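Local coordinates for mandelate racemase/muconate lactonizing enzyme family protein (Bradyrhizobium sp. ORS 278, PDB 3TOY), which is of unknown function but belongs to the enolase superfamily, joining an N-terminal alpha+beta capping domain to a modified TIM-barrel domain that holds a calcium ion, at residues 329-332 / 336-339; 291-296 / 302-307; 71-76 / 344-349; 186-191 / 339-344; 248-253 / 270-275. One frame throughout, in Å; residues are numbered along the deposited sequence.

Interaction 1 (329-332 / 336-339); sequences HVLP and TAHF. With P4C (O-acetaldehydyl-hexaethylene glycol), chain R.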
# COMPACT_ATOMS: atom_id res chain seq x y z
N HIS A 329 22.07 32.89 5.75
CA HIS A 329 22.70 32.37 6.95
C HIS A 329 22.33 30.92 7.27
O HIS A 329 23.05 30.26 8.01
CB HIS A 329 22.38 33.23 8.18
CG HIS A 329 23.11 34.54 8.21
ND1 HIS A 329 24.29 34.71 8.90
CD2 HIS A 329 22.82 35.74 7.65
CE1 HIS A 329 24.71 35.96 8.75
NE2 HIS A 329 23.83 36.60 8.00
N VAL A 330 21.20 30.44 6.74
CA VAL A 330 20.80 29.05 7.03
C VAL A 330 21.07 28.06 5.88
O VAL A 330 21.34 26.89 6.14
CB VAL A 330 19.33 28.93 7.51
CG1 VAL A 330 19.20 29.43 8.96
CG2 VAL A 330 18.38 29.66 6.57
N LEU A 331 21.06 28.53 4.64
CA LEU A 331 21.38 27.63 3.52
C LEU A 331 22.74 26.94 3.63
O LEU A 331 22.88 25.75 3.29
CB LEU A 331 21.16 28.33 2.18
CG LEU A 331 19.67 28.36 1.83
CD1 LEU A 331 19.35 29.43 0.77
CD2 LEU A 331 19.21 26.97 1.34
N PRO A 332 23.78 27.65 4.14
CA PRO A 332 25.08 26.99 4.25
C PRO A 332 25.13 25.81 5.21
O PRO A 332 26.09 25.04 5.16
CB PRO A 332 26.01 28.13 4.74
CG PRO A 332 25.34 29.39 4.23
CD PRO A 332 23.86 29.10 4.43
N THR A 336 20.72 19.71 2.12
CA THR A 336 20.28 19.64 0.72
C THR A 336 20.11 21.01 0.08
O THR A 336 19.32 21.19 -0.85
CB THR A 336 18.95 18.84 0.56
OG1 THR A 336 17.87 19.47 1.27
CG2 THR A 336 19.15 17.41 1.09
N ALA A 337 20.85 22.00 0.58
CA ALA A 337 20.74 23.36 0.04
C ALA A 337 20.73 23.40 -1.48
O ALA A 337 21.55 22.77 -2.15
CB ALA A 337 21.89 24.26 0.58
N HIS A 338 19.84 24.21 -2.03
CA HIS A 338 19.63 24.26 -3.47
C HIS A 338 19.81 25.72 -3.92
O HIS A 338 20.94 26.13 -4.19
CB HIS A 338 18.23 23.67 -3.79
CG HIS A 338 17.96 23.43 -5.25
ND1 HIS A 338 16.70 23.14 -5.73
CD2 HIS A 338 18.79 23.41 -6.32
CE1 HIS A 338 16.76 22.95 -7.03
NE2 HIS A 338 18.02 23.11 -7.43
N PHE A 339 18.75 26.50 -3.97
CA PHE A 339 18.84 27.93 -4.40
C PHE A 339 18.43 28.92 -3.31
O PHE A 339 17.58 28.62 -2.48
CB PHE A 339 17.91 28.19 -5.58
CG PHE A 339 18.50 27.90 -6.91
CD1 PHE A 339 18.10 26.77 -7.61
CD2 PHE A 339 19.42 28.77 -7.49
CE1 PHE A 339 18.62 26.49 -8.86
CE2 PHE A 339 19.94 28.50 -8.75
CZ PHE A 339 19.54 27.37 -9.44
O1 P4C R . 19.00 18.21 -7.53
C2 P4C R . 19.33 19.49 -6.98
C3 P4C R . 20.83 19.74 -7.01
O4 P4C R . 21.10 20.80 -6.10
C5 P4C R . 22.48 21.20 -6.04
C6 P4C R . 22.59 22.72 -5.91
O7 P4C R . 22.44 23.31 -7.20
C8 P4C R . 22.35 24.75 -7.25
C9 P4C R . 23.24 25.25 -8.40
O10 P4C R . 22.55 25.46 -9.63
C11 P4C R . 23.39 25.31 -10.80
C12 P4C R . 23.50 23.86 -11.24
O13 P4C R . 23.12 23.68 -12.61
C14 P4C R . 22.74 22.34 -12.95
C15 P4C R . 21.23 22.10 -12.86
O16 P4C R . 20.61 21.93 -14.15
C17 P4C R . 19.20 22.20 -14.15
C18 P4C R . 18.66 22.47 -15.56
O19 P4C R . 18.84 23.84 -15.93
C20 P4C R . 18.95 24.05 -17.34
C21 P4C R . 19.57 25.42 -17.64
O22 P4C R . 20.98 25.42 -17.37
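Leu-331 meets Ala-337 and Phe-339 where the chain leaves helix 324-330 and turns back to start strand 340-342, and its side chain shows how one leucine can bridge both arms of a tight connection. From CB, which points to the returning segment, the chain runs to a CG set anti to the carbonyl carbon (chi1 -78°). There it forks. CD2 lies 3.9 Å from CB of Ala-337 and also rests on Trp-304 of helix 300-314, while CD1 sits 3.8 Å from the carbonyl O of Phe-339. The backbone joins in as well, Leu-331 O approaching Ala-337 CB to 3.2 Å. Beyond this seam, His-338 and Phe-339 turn their CB atoms away from the helix. The imidazole of His-338 has Phe-339 CD1 3.6 Å above one face and C2 of O-acetaldehydyl-hexaethylene glycol 3.8 Å above the other, each offset to the rim. Phe-339 CZ meets O10 of the same molecule at 3.6 Å. A hydrogen bond joins Phe-339 N to Ser-319 OG in the loop between helices 300-314 and 324-330. Such a helix-to-strand return is a building element of the enolase-type barrel, and here its loop lines the pocket that holds O-acetaldehydyl-hexaethylene glycol.

Interaction 2 (291-296 / 302-307); sequences IMPDLM and TGWLNV. With P4C (O-acetaldehydyl-hexaethylene glycol), chain H.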
# COMPACT_ATOMS: atom_id res chain seq x y z
N ILE A 291 11.55 21.68 -1.95
CA ILE A 291 10.81 22.56 -1.05
C ILE A 291 11.57 23.89 -0.94
O ILE A 291 12.77 23.93 -1.15
CB ILE A 291 10.61 21.98 0.41
CG1 ILE A 291 11.95 21.65 1.07
CG2 ILE A 291 9.64 20.74 0.36
CD1 ILE A 291 11.80 21.22 2.51
N MET A 292 10.83 24.93 -0.57
CA MET A 292 11.41 26.25 -0.31
C MET A 292 10.69 26.92 0.86
O MET A 292 9.78 27.75 0.66
CB MET A 292 11.33 27.14 -1.57
CG MET A 292 9.98 27.20 -2.26
SD MET A 292 10.05 28.15 -3.82
CE MET A 292 10.04 29.87 -3.19
N PRO A 293 11.06 26.55 2.09
CA PRO A 293 10.41 27.17 3.24
C PRO A 293 10.65 28.69 3.26
O PRO A 293 11.65 29.16 2.70
CB PRO A 293 11.08 26.51 4.44
CG PRO A 293 11.73 25.25 3.91
CD PRO A 293 12.07 25.54 2.48
N ASP A 294 9.71 29.41 3.86
CA ASP A 294 9.82 30.84 4.16
C ASP A 294 10.17 30.95 5.64
O ASP A 294 9.47 30.39 6.50
CB ASP A 294 8.45 31.49 3.89
CG ASP A 294 8.48 33.02 4.02
OD1 ASP A 294 9.16 33.54 4.94
OD2 ASP A 294 7.81 33.67 3.19
N LEU A 295 11.25 31.65 5.95
CA LEU A 295 11.63 31.79 7.34
C LEU A 295 10.50 32.39 8.19
O LEU A 295 10.47 32.17 9.38
CB LEU A 295 12.91 32.63 7.48
CG LEU A 295 14.19 31.85 7.15
CD1 LEU A 295 15.35 32.82 6.86
CD2 LEU A 295 14.57 30.90 8.27
N MET A 296 9.59 33.15 7.57
CA MET A 296 8.48 33.76 8.32
C MET A 296 7.41 32.75 8.70
O MET A 296 6.58 33.03 9.56
CB MET A 296 7.74 34.80 7.48
CG MET A 296 8.54 35.90 6.88
SD MET A 296 7.32 37.05 6.20
CE MET A 296 6.76 36.25 4.69
N THR A 302 15.09 28.60 13.97
CA THR A 302 14.96 27.42 14.78
C THR A 302 14.13 26.34 14.02
O THR A 302 14.53 25.17 13.96
CB THR A 302 14.30 27.77 16.14
OG1 THR A 302 15.18 28.67 16.86
CG2 THR A 302 14.11 26.50 17.00
N GLY A 303 13.00 26.78 13.46
CA GLY A 303 12.12 25.90 12.66
C GLY A 303 12.81 25.42 11.37
O GLY A 303 12.72 24.23 10.99
N TRP A 304 13.53 26.33 10.71
CA TRP A 304 14.28 25.98 9.48
C TRP A 304 15.22 24.81 9.71
O TRP A 304 15.28 23.87 8.88
CB TRP A 304 15.08 27.19 8.97
CG TRP A 304 15.91 26.90 7.77
CD1 TRP A 304 17.05 26.19 7.73
CD2 TRP A 304 15.63 27.30 6.42
NE1 TRP A 304 17.52 26.11 6.44
CE2 TRP A 304 16.66 26.78 5.62
CE3 TRP A 304 14.60 28.03 5.82
CZ2 TRP A 304 16.70 26.98 4.24
CZ3 TRP A 304 14.64 28.22 4.46
CH2 TRP A 304 15.69 27.71 3.69
N LEU A 305 15.98 24.87 10.80
CA LEU A 305 16.97 23.81 11.08
C LEU A 305 16.32 22.43 11.26
O LEU A 305 16.89 21.40 10.85
CB LEU A 305 17.84 24.18 12.29
CG LEU A 305 18.73 25.41 12.08
CD1 LEU A 305 19.34 25.84 13.43
CD2 LEU A 305 19.83 25.21 11.03
N ASN A 306 15.15 22.38 11.89
CA ASN A 306 14.39 21.14 12.01
C ASN A 306 14.05 20.62 10.61
O ASN A 306 14.29 19.45 10.28
CB ASN A 306 13.09 21.42 12.78
CG ASN A 306 12.26 20.17 13.11
OD1 ASN A 306 11.90 19.33 12.25
ND2 ASN A 306 11.88 20.07 14.40
N VAL A 307 13.46 21.51 9.80
CA VAL A 307 13.07 21.15 8.43
C VAL A 307 14.28 20.74 7.56
O VAL A 307 14.17 19.89 6.69
CB VAL A 307 12.23 22.28 7.74
CG1 VAL A 307 11.96 21.96 6.25
CG2 VAL A 307 10.88 22.44 8.47
O1 P4C H . 19.86 19.93 11.02
C2 P4C H . 20.15 21.29 10.64
C3 P4C H . 21.65 21.55 10.65
O4 P4C H . 22.07 21.99 11.95
C5 P4C H . 23.14 22.95 11.87
C6 P4C H . 23.69 23.30 13.25
O7 P4C H . 22.78 24.15 13.95
C8 P4C H . 22.95 24.20 15.38
C9 P4C H . 21.70 24.83 15.98
O10 P4C H . 20.95 23.84 16.69
C11 P4C H . 19.58 24.20 16.89
C12 P4C H . 18.81 22.98 17.40
O13 P4C H . 18.55 22.05 16.34
C14 P4C H . 17.59 21.06 16.73
C15 P4C H . 17.53 19.95 15.68
O16 P4C H . 16.60 20.30 14.65
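In one strand-loop-helix unit of the barrel, Pro-293 and Leu-295 of the loop after strand 290-291 pack against Trp-304 of helix 300-314, a worked case of a large aromatic side chain filling the angle between a strand and the helix that follows it. The indole is carried to the loop by a CG anti to the backbone N (chi1 178°), and its six-membered ring does most of the touching. Pro-293 crosses it at about a right angle, CB lying 3.9 Å from CZ3 of Trp-304. The carbonyl O of Pro-293 comes to the edge, near the ring plane, 3.6 Å from that same CZ3. Leu-295 approaches obliquely, with CD2 3.8 Å from Trp-304 CE3. At the other end of the indole NE1 bonds to Thr-334 OG1, so the polar end of this buried side chain is satisfied. Three residues on, nearly a helical turn, Val-307 presents CG1 to two partners: Ile-291 CD1 at 3.8 Å and Pro-293 CG at 4.0 Å. The loop has its own brace, an Asx turn in which the backbone N of Met-296 donates to Asp-294 OD1 at 2.7 Å, while OD2 bonds to His-321. Farther round the helix, Leu-305 CD1 lies 3.6 Å from C9 of a bound O-acetaldehydyl-hexaethylene glycol. Phe-279 of helix 275-285 packs on Ile-291, Pro-293 and Val-307, whereas Leu-295 touches helix 324-330 and Met-132 of helix 122-142, so the unit is wedged between two barrel helices and a helix of the N-terminal region.

Interaction 3 (71-76 / 344-349); sequences HSYLFA and DFAGAI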
# COMPACT_ATOMS: atom_id res chain seq x y z
N HIS A 71 17.44 42.27 15.42
CA HIS A 71 16.57 42.77 14.39
C HIS A 71 16.13 41.62 13.48
O HIS A 71 16.88 40.67 13.26
CB HIS A 71 17.30 43.77 13.50
CG HIS A 71 17.96 44.89 14.25
ND1 HIS A 71 17.26 45.94 14.81
CD2 HIS A 71 19.27 45.14 14.50
CE1 HIS A 71 18.10 46.77 15.38
NE2 HIS A 71 19.33 46.31 15.21
N SER A 72 14.94 41.75 12.90
CA SER A 72 14.50 40.89 11.81
C SER A 72 13.38 41.64 11.12
O SER A 72 12.90 42.64 11.64
CB SER A 72 13.99 39.56 12.37
OG SER A 72 12.74 39.77 13.01
N TYR A 73 12.97 41.19 9.94
CA TYR A 73 11.76 41.76 9.34
C TYR A 73 10.87 40.67 8.71
O TYR A 73 11.34 39.55 8.38
CB TYR A 73 12.09 42.83 8.27
CG TYR A 73 12.63 42.26 6.97
CD1 TYR A 73 11.76 41.92 5.92
CD2 TYR A 73 13.99 42.04 6.79
CE1 TYR A 73 12.25 41.37 4.73
CE2 TYR A 73 14.49 41.51 5.62
CZ TYR A 73 13.61 41.16 4.60
OH TYR A 73 14.10 40.64 3.44
N LEU A 74 9.60 41.02 8.58
CA LEU A 74 8.60 40.22 7.90
C LEU A 74 8.12 40.95 6.65
O LEU A 74 7.91 42.17 6.69
CB LEU A 74 7.40 40.03 8.82
CG LEU A 74 7.69 39.38 10.17
CD1 LEU A 74 6.41 39.40 11.01
CD2 LEU A 74 8.21 37.96 10.01
N PHE A 75 8.00 40.21 5.54
CA PHE A 75 7.23 40.68 4.39
C PHE A 75 5.80 40.32 4.69
O PHE A 75 5.50 39.16 5.01
CB PHE A 75 7.68 39.99 3.10
CG PHE A 75 6.79 40.26 1.92
CD1 PHE A 75 6.75 41.52 1.33
CD2 PHE A 75 5.98 39.26 1.40
CE1 PHE A 75 5.94 41.76 0.26
CE2 PHE A 75 5.16 39.51 0.32
CZ PHE A 75 5.13 40.75 -0.26
N ALA A 76 4.90 41.31 4.61
CA ALA A 76 3.56 41.14 5.11
C ALA A 76 2.52 40.86 4.03
O ALA A 76 1.33 40.70 4.34
CB ALA A 76 3.15 42.36 5.95
N ASP A 344 14.18 41.49 -3.53
CA ASP A 344 14.68 42.43 -2.53
C ASP A 344 13.63 43.45 -2.10
O ASP A 344 13.53 44.54 -2.69
CB ASP A 344 15.92 43.14 -3.10
CG ASP A 344 16.68 43.95 -2.06
OD1 ASP A 344 16.36 43.87 -0.86
OD2 ASP A 344 17.62 44.66 -2.45
N PHE A 345 12.85 43.12 -1.08
CA PHE A 345 11.84 44.04 -0.56
C PHE A 345 12.43 45.03 0.46
O PHE A 345 11.91 46.14 0.62
CB PHE A 345 10.70 43.30 0.14
CG PHE A 345 9.79 42.54 -0.79
CD1 PHE A 345 8.99 43.20 -1.72
CD2 PHE A 345 9.70 41.15 -0.69
CE1 PHE A 345 8.15 42.48 -2.57
CE2 PHE A 345 8.85 40.42 -1.53
CZ PHE A 345 8.07 41.09 -2.47
N ALA A 346 13.47 44.61 1.16
CA ALA A 346 13.96 45.36 2.30
C ALA A 346 15.17 46.26 2.06
O ALA A 346 15.60 46.98 2.98
CB ALA A 346 14.24 44.43 3.48
N GLY A 347 15.75 46.22 0.86
CA GLY A 347 17.02 46.91 0.62
C GLY A 347 16.92 48.38 1.00
O GLY A 347 17.83 48.95 1.61
N ALA A 348 15.80 48.99 0.66
CA ALA A 348 15.59 50.41 0.87
C ALA A 348 15.72 50.82 2.34
O ALA A 348 16.12 51.95 2.64
CB ALA A 348 14.25 50.83 0.32
N ILE A 349 15.40 49.90 3.26
CA ILE A 349 15.44 50.24 4.69
C ILE A 349 16.56 49.58 5.50
O ILE A 349 16.58 49.64 6.72
CB ILE A 349 14.07 50.05 5.39
CG1 ILE A 349 13.55 48.61 5.21
CG2 ILE A 349 13.06 51.05 4.84
CD1 ILE A 349 14.28 47.60 6.08
O HOH W 1 15.24 42.13 0.76
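Phe-75 and Phe-345 lie nearly parallel in an offset stack, ring centroids 4.1 Å apart and planes inclined by 11°, a clear example of two domains joined through aromatic faces. CE1 of Phe-75 stands over the centre of the Phe-345 ring, and its nearest atom there is Phe-345 CZ at 3.5 Å. The side chains set off differently to reach the stack: CG of Phe-75 is anti to the backbone N, whereas CG of Phe-345 is anti to the carbonyl carbon (chi1 -71°). Two residues earlier on the strand, Tyr-73 offers a ring face to Ala-346. The alanine methyl makes a CH-pi contact, Ala-346 CB lying 3.7 Å from the Tyr-73 centroid and 21° off the ring normal. The next shell is polar. A water donates to Tyr-73 OH at 3.3 Å and to Asp-344 OD1 at 2.6 Å, and accepts from the backbone N of Ala-346 at 3.1 Å, linking the phenol to the turn that carries the methyl. Tyr-73 OH is also hydrogen-bonded to Glu-325 OE1. Within the turn, Ile-349 N donates to Ala-346 O at 2.9 Å. Phe-345 O bonds to Thr-39 of strand 29-47, and Ala-346 also packs on Leu-57 of strand 50-64. The loop after strand 340-342 thus lies along the antiparallel sheet of the N-terminal domain, in which strand 69-75, at one edge within this chain, supplies Tyr-73 and Phe-75 and has helix 122-142 packed against Ser-72.

Interaction 4 (186-191 / 339-344); sequences AIKSKG and FLEVLD. With ACT (acetate ion), chain F.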
# COMPACT_ATOMS: atom_id res chain seq x y z
N ALA A 186 20.08 31.94 -13.32
CA ALA A 186 18.75 31.37 -13.11
C ALA A 186 17.76 32.50 -12.90
O ALA A 186 18.05 33.45 -12.16
CB ALA A 186 18.78 30.42 -11.91
N ILE A 187 16.59 32.40 -13.55
CA ILE A 187 15.52 33.40 -13.53
C ILE A 187 14.18 32.72 -13.25
O ILE A 187 13.88 31.70 -13.87
CB ILE A 187 15.38 34.07 -14.92
CG1 ILE A 187 16.68 34.77 -15.32
CG2 ILE A 187 14.26 35.09 -14.90
CD1 ILE A 187 17.03 35.93 -14.41
N LYS A 188 13.36 33.29 -12.37
CA LYS A 188 12.00 32.79 -12.15
C LYS A 188 10.98 33.81 -12.61
O LYS A 188 11.13 35.01 -12.35
CB LYS A 188 11.75 32.43 -10.69
CG LYS A 188 10.34 31.81 -10.43
CD LYS A 188 10.29 31.17 -9.06
CE LYS A 188 10.09 32.20 -7.95
NZ LYS A 188 10.03 31.56 -6.61
N SER A 189 9.94 33.34 -13.29
CA SER A 189 8.82 34.20 -13.63
C SER A 189 7.49 33.56 -13.21
O SER A 189 7.48 32.47 -12.63
CB SER A 189 8.84 34.50 -15.13
OG SER A 189 7.93 35.55 -15.41
N LYS A 190 6.38 34.25 -13.49
CA LYS A 190 5.05 33.84 -13.01
C LYS A 190 4.13 33.38 -14.12
O LYS A 190 4.17 33.89 -15.25
CB LYS A 190 4.33 34.97 -12.27
CG LYS A 190 5.12 35.71 -11.23
CD LYS A 190 5.47 34.85 -10.06
CE LYS A 190 5.48 35.64 -8.75
NZ LYS A 190 6.21 34.80 -7.73
N GLY A 191 3.26 32.43 -13.79
CA GLY A 191 2.24 31.99 -14.72
C GLY A 191 0.88 31.81 -14.09
O GLY A 191 0.69 32.06 -12.89
N PHE A 339 18.75 26.50 -3.97
CA PHE A 339 18.84 27.93 -4.40
C PHE A 339 18.43 28.92 -3.31
O PHE A 339 17.58 28.62 -2.48
CB PHE A 339 17.91 28.19 -5.58
CG PHE A 339 18.50 27.90 -6.91
CD1 PHE A 339 18.10 26.77 -7.61
CD2 PHE A 339 19.42 28.77 -7.49
CE1 PHE A 339 18.62 26.49 -8.86
CE2 PHE A 339 19.94 28.50 -8.75
CZ PHE A 339 19.54 27.37 -9.44
N LEU A 340 19.03 30.11 -3.35
CA LEU A 340 18.55 31.26 -2.58
C LEU A 340 17.74 32.15 -3.53
O LEU A 340 18.22 32.50 -4.63
CB LEU A 340 19.75 32.00 -1.93
CG LEU A 340 19.40 33.23 -1.06
CD1 LEU A 340 20.47 33.42 0.01
CD2 LEU A 340 19.22 34.51 -1.88
N GLU A 341 16.50 32.47 -3.15
CA GLU A 341 15.64 33.34 -3.96
C GLU A 341 15.96 34.81 -3.73
O GLU A 341 15.84 35.31 -2.60
CB GLU A 341 14.16 33.16 -3.59
CG GLU A 341 13.21 33.99 -4.49
CD GLU A 341 11.74 33.76 -4.20
OE1 GLU A 341 11.40 33.31 -3.07
OE2 GLU A 341 10.93 34.04 -5.10
N VAL A 342 16.30 35.53 -4.79
CA VAL A 342 16.56 36.96 -4.63
C VAL A 342 15.36 37.75 -5.08
O VAL A 342 15.08 37.85 -6.28
CB VAL A 342 17.79 37.42 -5.42
CG1 VAL A 342 17.93 38.95 -5.33
CG2 VAL A 342 19.04 36.73 -4.90
N LEU A 343 14.63 38.27 -4.10
CA LEU A 343 13.58 39.27 -4.31
C LEU A 343 13.78 40.27 -3.18
O LEU A 343 13.59 39.95 -2.01
CB LEU A 343 12.20 38.61 -4.23
CG LEU A 343 10.93 39.44 -4.50
CD1 LEU A 343 11.14 40.49 -5.56
CD2 LEU A 343 9.78 38.50 -4.87
N ASP A 344 14.18 41.49 -3.53
CA ASP A 344 14.68 42.43 -2.53
C ASP A 344 13.63 43.45 -2.10
O ASP A 344 13.53 44.54 -2.69
CB ASP A 344 15.92 43.14 -3.10
CG ASP A 344 16.68 43.95 -2.06
OD1 ASP A 344 16.36 43.87 -0.86
OD2 ASP A 344 17.62 44.66 -2.45
C ACT F . 5.53 34.97 -4.14
O ACT F . 6.66 35.24 -3.65
OXT ACT F . 5.49 34.05 -4.97
CH3 ACT F . 4.28 35.71 -3.74
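Lys-188 and Glu-341 cross at about a right angle inside the barrel, projecting from the two strands that flank strand 157-162, one on either side. Because that strand separates their backbones, the meeting illustrates how long side chains inside a TIM-type barrel meet past an intervening strand. The lysine leaves with CG anti to its N and then bends at chi3 (79°), whereas the glutamate is extended beyond CG. At the crossing Lys-188 NZ forms a salt bridge with Glu-341 OE2 at 3.0 Å. The ammonium nitrogen does not come in the plane of the carboxylate but from above, 66° out of it. Other partners hold both groups: NZ also has a salt bridge to the calcium ligand Glu-245 and a hydrogen bond to Tyr-160 OH, while Glu-341 OE2 bonds to Ser-162 OG and OE1 to the backbone N of Ile-322. The carboxylate is therefore gripped at both oxygens, and its lysine partner connects it to the metal shell. Lys-190, two residues further along the strand, curls through chi2 and chi3, and its NZ stays 5.5 Å from Glu-341 OE2. That NZ bonds to Asp-219 OD2, another calcium ligand, and donates to OXT of an acetate ion at 2.9 Å. Toward the beginning of both strands the contact turns apolar, and Ala-186 CB lies 3.9 Å from CE2 of Phe-339 and 4.0 Å from its CZ.

Interaction 5 (248-253 / 270-275); sequences VPQENL and GENWWF. With CA (calcium ion), chain E.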
# COMPACT_ATOMS: atom_id res chain seq x y z
N VAL A 248 -0.86 24.39 -7.43
CA VAL A 248 -2.22 24.39 -6.88
C VAL A 248 -2.20 24.97 -5.48
O VAL A 248 -1.13 25.27 -4.97
CB VAL A 248 -2.81 22.94 -6.90
CG1 VAL A 248 -2.57 22.33 -8.30
CG2 VAL A 248 -2.15 22.07 -5.84
N PRO A 249 -3.37 25.16 -4.85
CA PRO A 249 -3.35 25.76 -3.51
C PRO A 249 -2.37 25.08 -2.56
O PRO A 249 -2.27 23.83 -2.53
CB PRO A 249 -4.79 25.63 -3.03
CG PRO A 249 -5.60 25.69 -4.32
CD PRO A 249 -4.75 24.97 -5.35
N GLN A 250 -1.66 25.89 -1.78
CA GLN A 250 -0.64 25.38 -0.86
C GLN A 250 -1.20 24.37 0.15
O GLN A 250 -0.48 23.47 0.56
CB GLN A 250 0.05 26.53 -0.11
CG GLN A 250 -0.89 27.50 0.66
CD GLN A 250 -0.99 27.18 2.14
OE1 GLN A 250 -0.46 26.17 2.62
NE2 GLN A 250 -1.69 28.05 2.89
N GLU A 251 -2.46 24.53 0.56
CA GLU A 251 -3.04 23.62 1.56
C GLU A 251 -3.36 22.26 0.94
O GLU A 251 -3.65 21.30 1.67
CB GLU A 251 -4.37 24.19 2.11
CG GLU A 251 -4.25 25.57 2.76
CD GLU A 251 -4.60 26.72 1.81
OE1 GLU A 251 -4.43 26.56 0.58
OE2 GLU A 251 -5.04 27.79 2.31
N ASN A 252 -3.37 22.21 -0.38
CA ASN A 252 -3.82 21.01 -1.09
C ASN A 252 -2.61 20.09 -1.30
O ASN A 252 -2.02 20.07 -2.37
CB ASN A 252 -4.50 21.42 -2.40
CG ASN A 252 -5.25 20.25 -3.09
OD1 ASN A 252 -5.23 19.11 -2.61
ND2 ASN A 252 -5.92 20.55 -4.20
N LEU A 253 -2.22 19.40 -0.24
CA LEU A 253 -1.03 18.56 -0.28
C LEU A 253 -1.30 17.35 -1.20
O LEU A 253 -0.40 16.93 -1.96
CB LEU A 253 -0.65 18.06 1.12
CG LEU A 253 -0.34 19.18 2.15
CD1 LEU A 253 -0.07 18.60 3.55
CD2 LEU A 253 0.80 20.02 1.66
N GLY A 270 6.12 24.96 -0.70
CA GLY A 270 6.58 25.06 0.69
C GLY A 270 6.63 26.47 1.28
O GLY A 270 6.68 26.63 2.50
N GLU A 271 6.56 27.48 0.43
CA GLU A 271 6.72 28.85 0.96
C GLU A 271 5.54 29.26 1.82
O GLU A 271 5.62 30.26 2.53
CB GLU A 271 6.89 29.86 -0.18
CG GLU A 271 5.59 30.23 -0.91
CD GLU A 271 5.88 30.87 -2.26
OE1 GLU A 271 6.64 30.28 -3.04
OE2 GLU A 271 5.34 31.96 -2.54
N ASN A 272 4.44 28.51 1.75
CA ASN A 272 3.28 28.85 2.54
C ASN A 272 2.89 27.83 3.63
O ASN A 272 1.85 28.01 4.30
CB ASN A 272 2.08 29.18 1.61
CG ASN A 272 2.32 30.46 0.85
OD1 ASN A 272 2.70 31.44 1.46
ND2 ASN A 272 2.18 30.43 -0.48
N TRP A 273 3.72 26.80 3.83
CA TRP A 273 3.45 25.80 4.85
C TRP A 273 3.95 26.26 6.23
O TRP A 273 4.93 27.04 6.34
CB TRP A 273 4.05 24.43 4.49
CG TRP A 273 3.54 23.90 3.17
CD1 TRP A 273 2.34 24.19 2.58
CD2 TRP A 273 4.19 22.95 2.31
NE1 TRP A 273 2.23 23.50 1.38
CE2 TRP A 273 3.34 22.73 1.21
CE3 TRP A 273 5.42 22.27 2.36
CZ2 TRP A 273 3.68 21.89 0.15
CZ3 TRP A 273 5.76 21.40 1.29
CH2 TRP A 273 4.90 21.23 0.21
N TRP A 274 3.30 25.77 7.26
CA TRP A 274 3.50 26.29 8.63
C TRP A 274 4.32 25.35 9.50
O TRP A 274 3.86 24.26 9.83
CB TRP A 274 2.12 26.56 9.29
CG TRP A 274 1.36 27.62 8.55
CD1 TRP A 274 0.32 27.45 7.70
CD2 TRP A 274 1.65 29.04 8.57
NE1 TRP A 274 -0.07 28.68 7.18
CE2 TRP A 274 0.72 29.66 7.72
CE3 TRP A 274 2.60 29.83 9.24
CZ2 TRP A 274 0.72 31.05 7.50
CZ3 TRP A 274 2.60 31.22 9.03
CH2 TRP A 274 1.66 31.81 8.17
N PHE A 275 5.51 25.81 9.90
CA PHE A 275 6.32 25.17 10.94
C PHE A 275 6.82 23.79 10.57
O PHE A 275 6.46 23.26 9.52
CB PHE A 275 5.56 25.14 12.28
CG PHE A 275 5.40 26.51 12.88
CD1 PHE A 275 6.42 27.07 13.61
CD2 PHE A 275 4.23 27.23 12.66
CE1 PHE A 275 6.29 28.36 14.15
CE2 PHE A 275 4.07 28.50 13.18
CZ PHE A 275 5.11 29.07 13.93
CA CA E . 6.37 31.72 -4.96
O HOH W 2 4.52 30.44 -5.29
O HOH W 3 8.21 33.33 -4.77
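Gln-250 and Asn-272 face each other from two type I beta turns, Pro-249 to Asn-252 and Gly-270 to Trp-273, in successive strand-to-helix loops of the barrel. Asn-252 N donates to Pro-249 O at 2.9 Å to close the first turn, after which Asn-252 becomes the N-cap of helix 253-262. Gly-270 opens the second with a positive phi (120°), a conformation that suits glycine. Where the turns meet, the Gln-250 side chain bends at chi2 and crosses Asn-272 at about a right angle, its CG 3.5 Å from Asn-272 CB. Trp-273 supplies the hydrogen bond across the contact: NE1 donates to the carbonyl O of Gln-250 at 2.8 Å, with an N-H...O angle of 146° and the donor tilted 31° from the carbonyl plane. Gly-270 CA lies 3.4 Å above one face of the indole, and on the other side of the ring plane Leu-253 CD2 comes within 3.7 Å of CE2 of Trp-273. Gln-120 of a neighbouring subunit bonds to Gln-250 NE2. Together with Asp-219, Glu-245 and two waters, Glu-271, the second residue of its turn, binds the calcium ion through both carboxylate oxygens, OE1 at 2.4 Å and OE2 at 2.6 Å.

How the interactions relate
From the N terminus, 71-76 opens the longest loop, which interaction 3 closes at 344-349, joining the N-terminal sheet to the loop after strand 340-342. The other four contacts nest inside it. Interaction 4, begun at 186-191, closes at 339-344 and encloses interactions 5 and 2, which follow in series as short closures around successive barrel units. Interaction 1 comes next and ends on the same stretch as interaction 4, the two sharing Phe-339. Met-292 of interaction 2 is a common neighbour, touching Glu-271 of interaction 5 and both Lys-188 and Glu-341 of interaction 4, while Met-296 packs on the strand of interaction 3. Barrel interior, metal loop and domain interface are thereby connected.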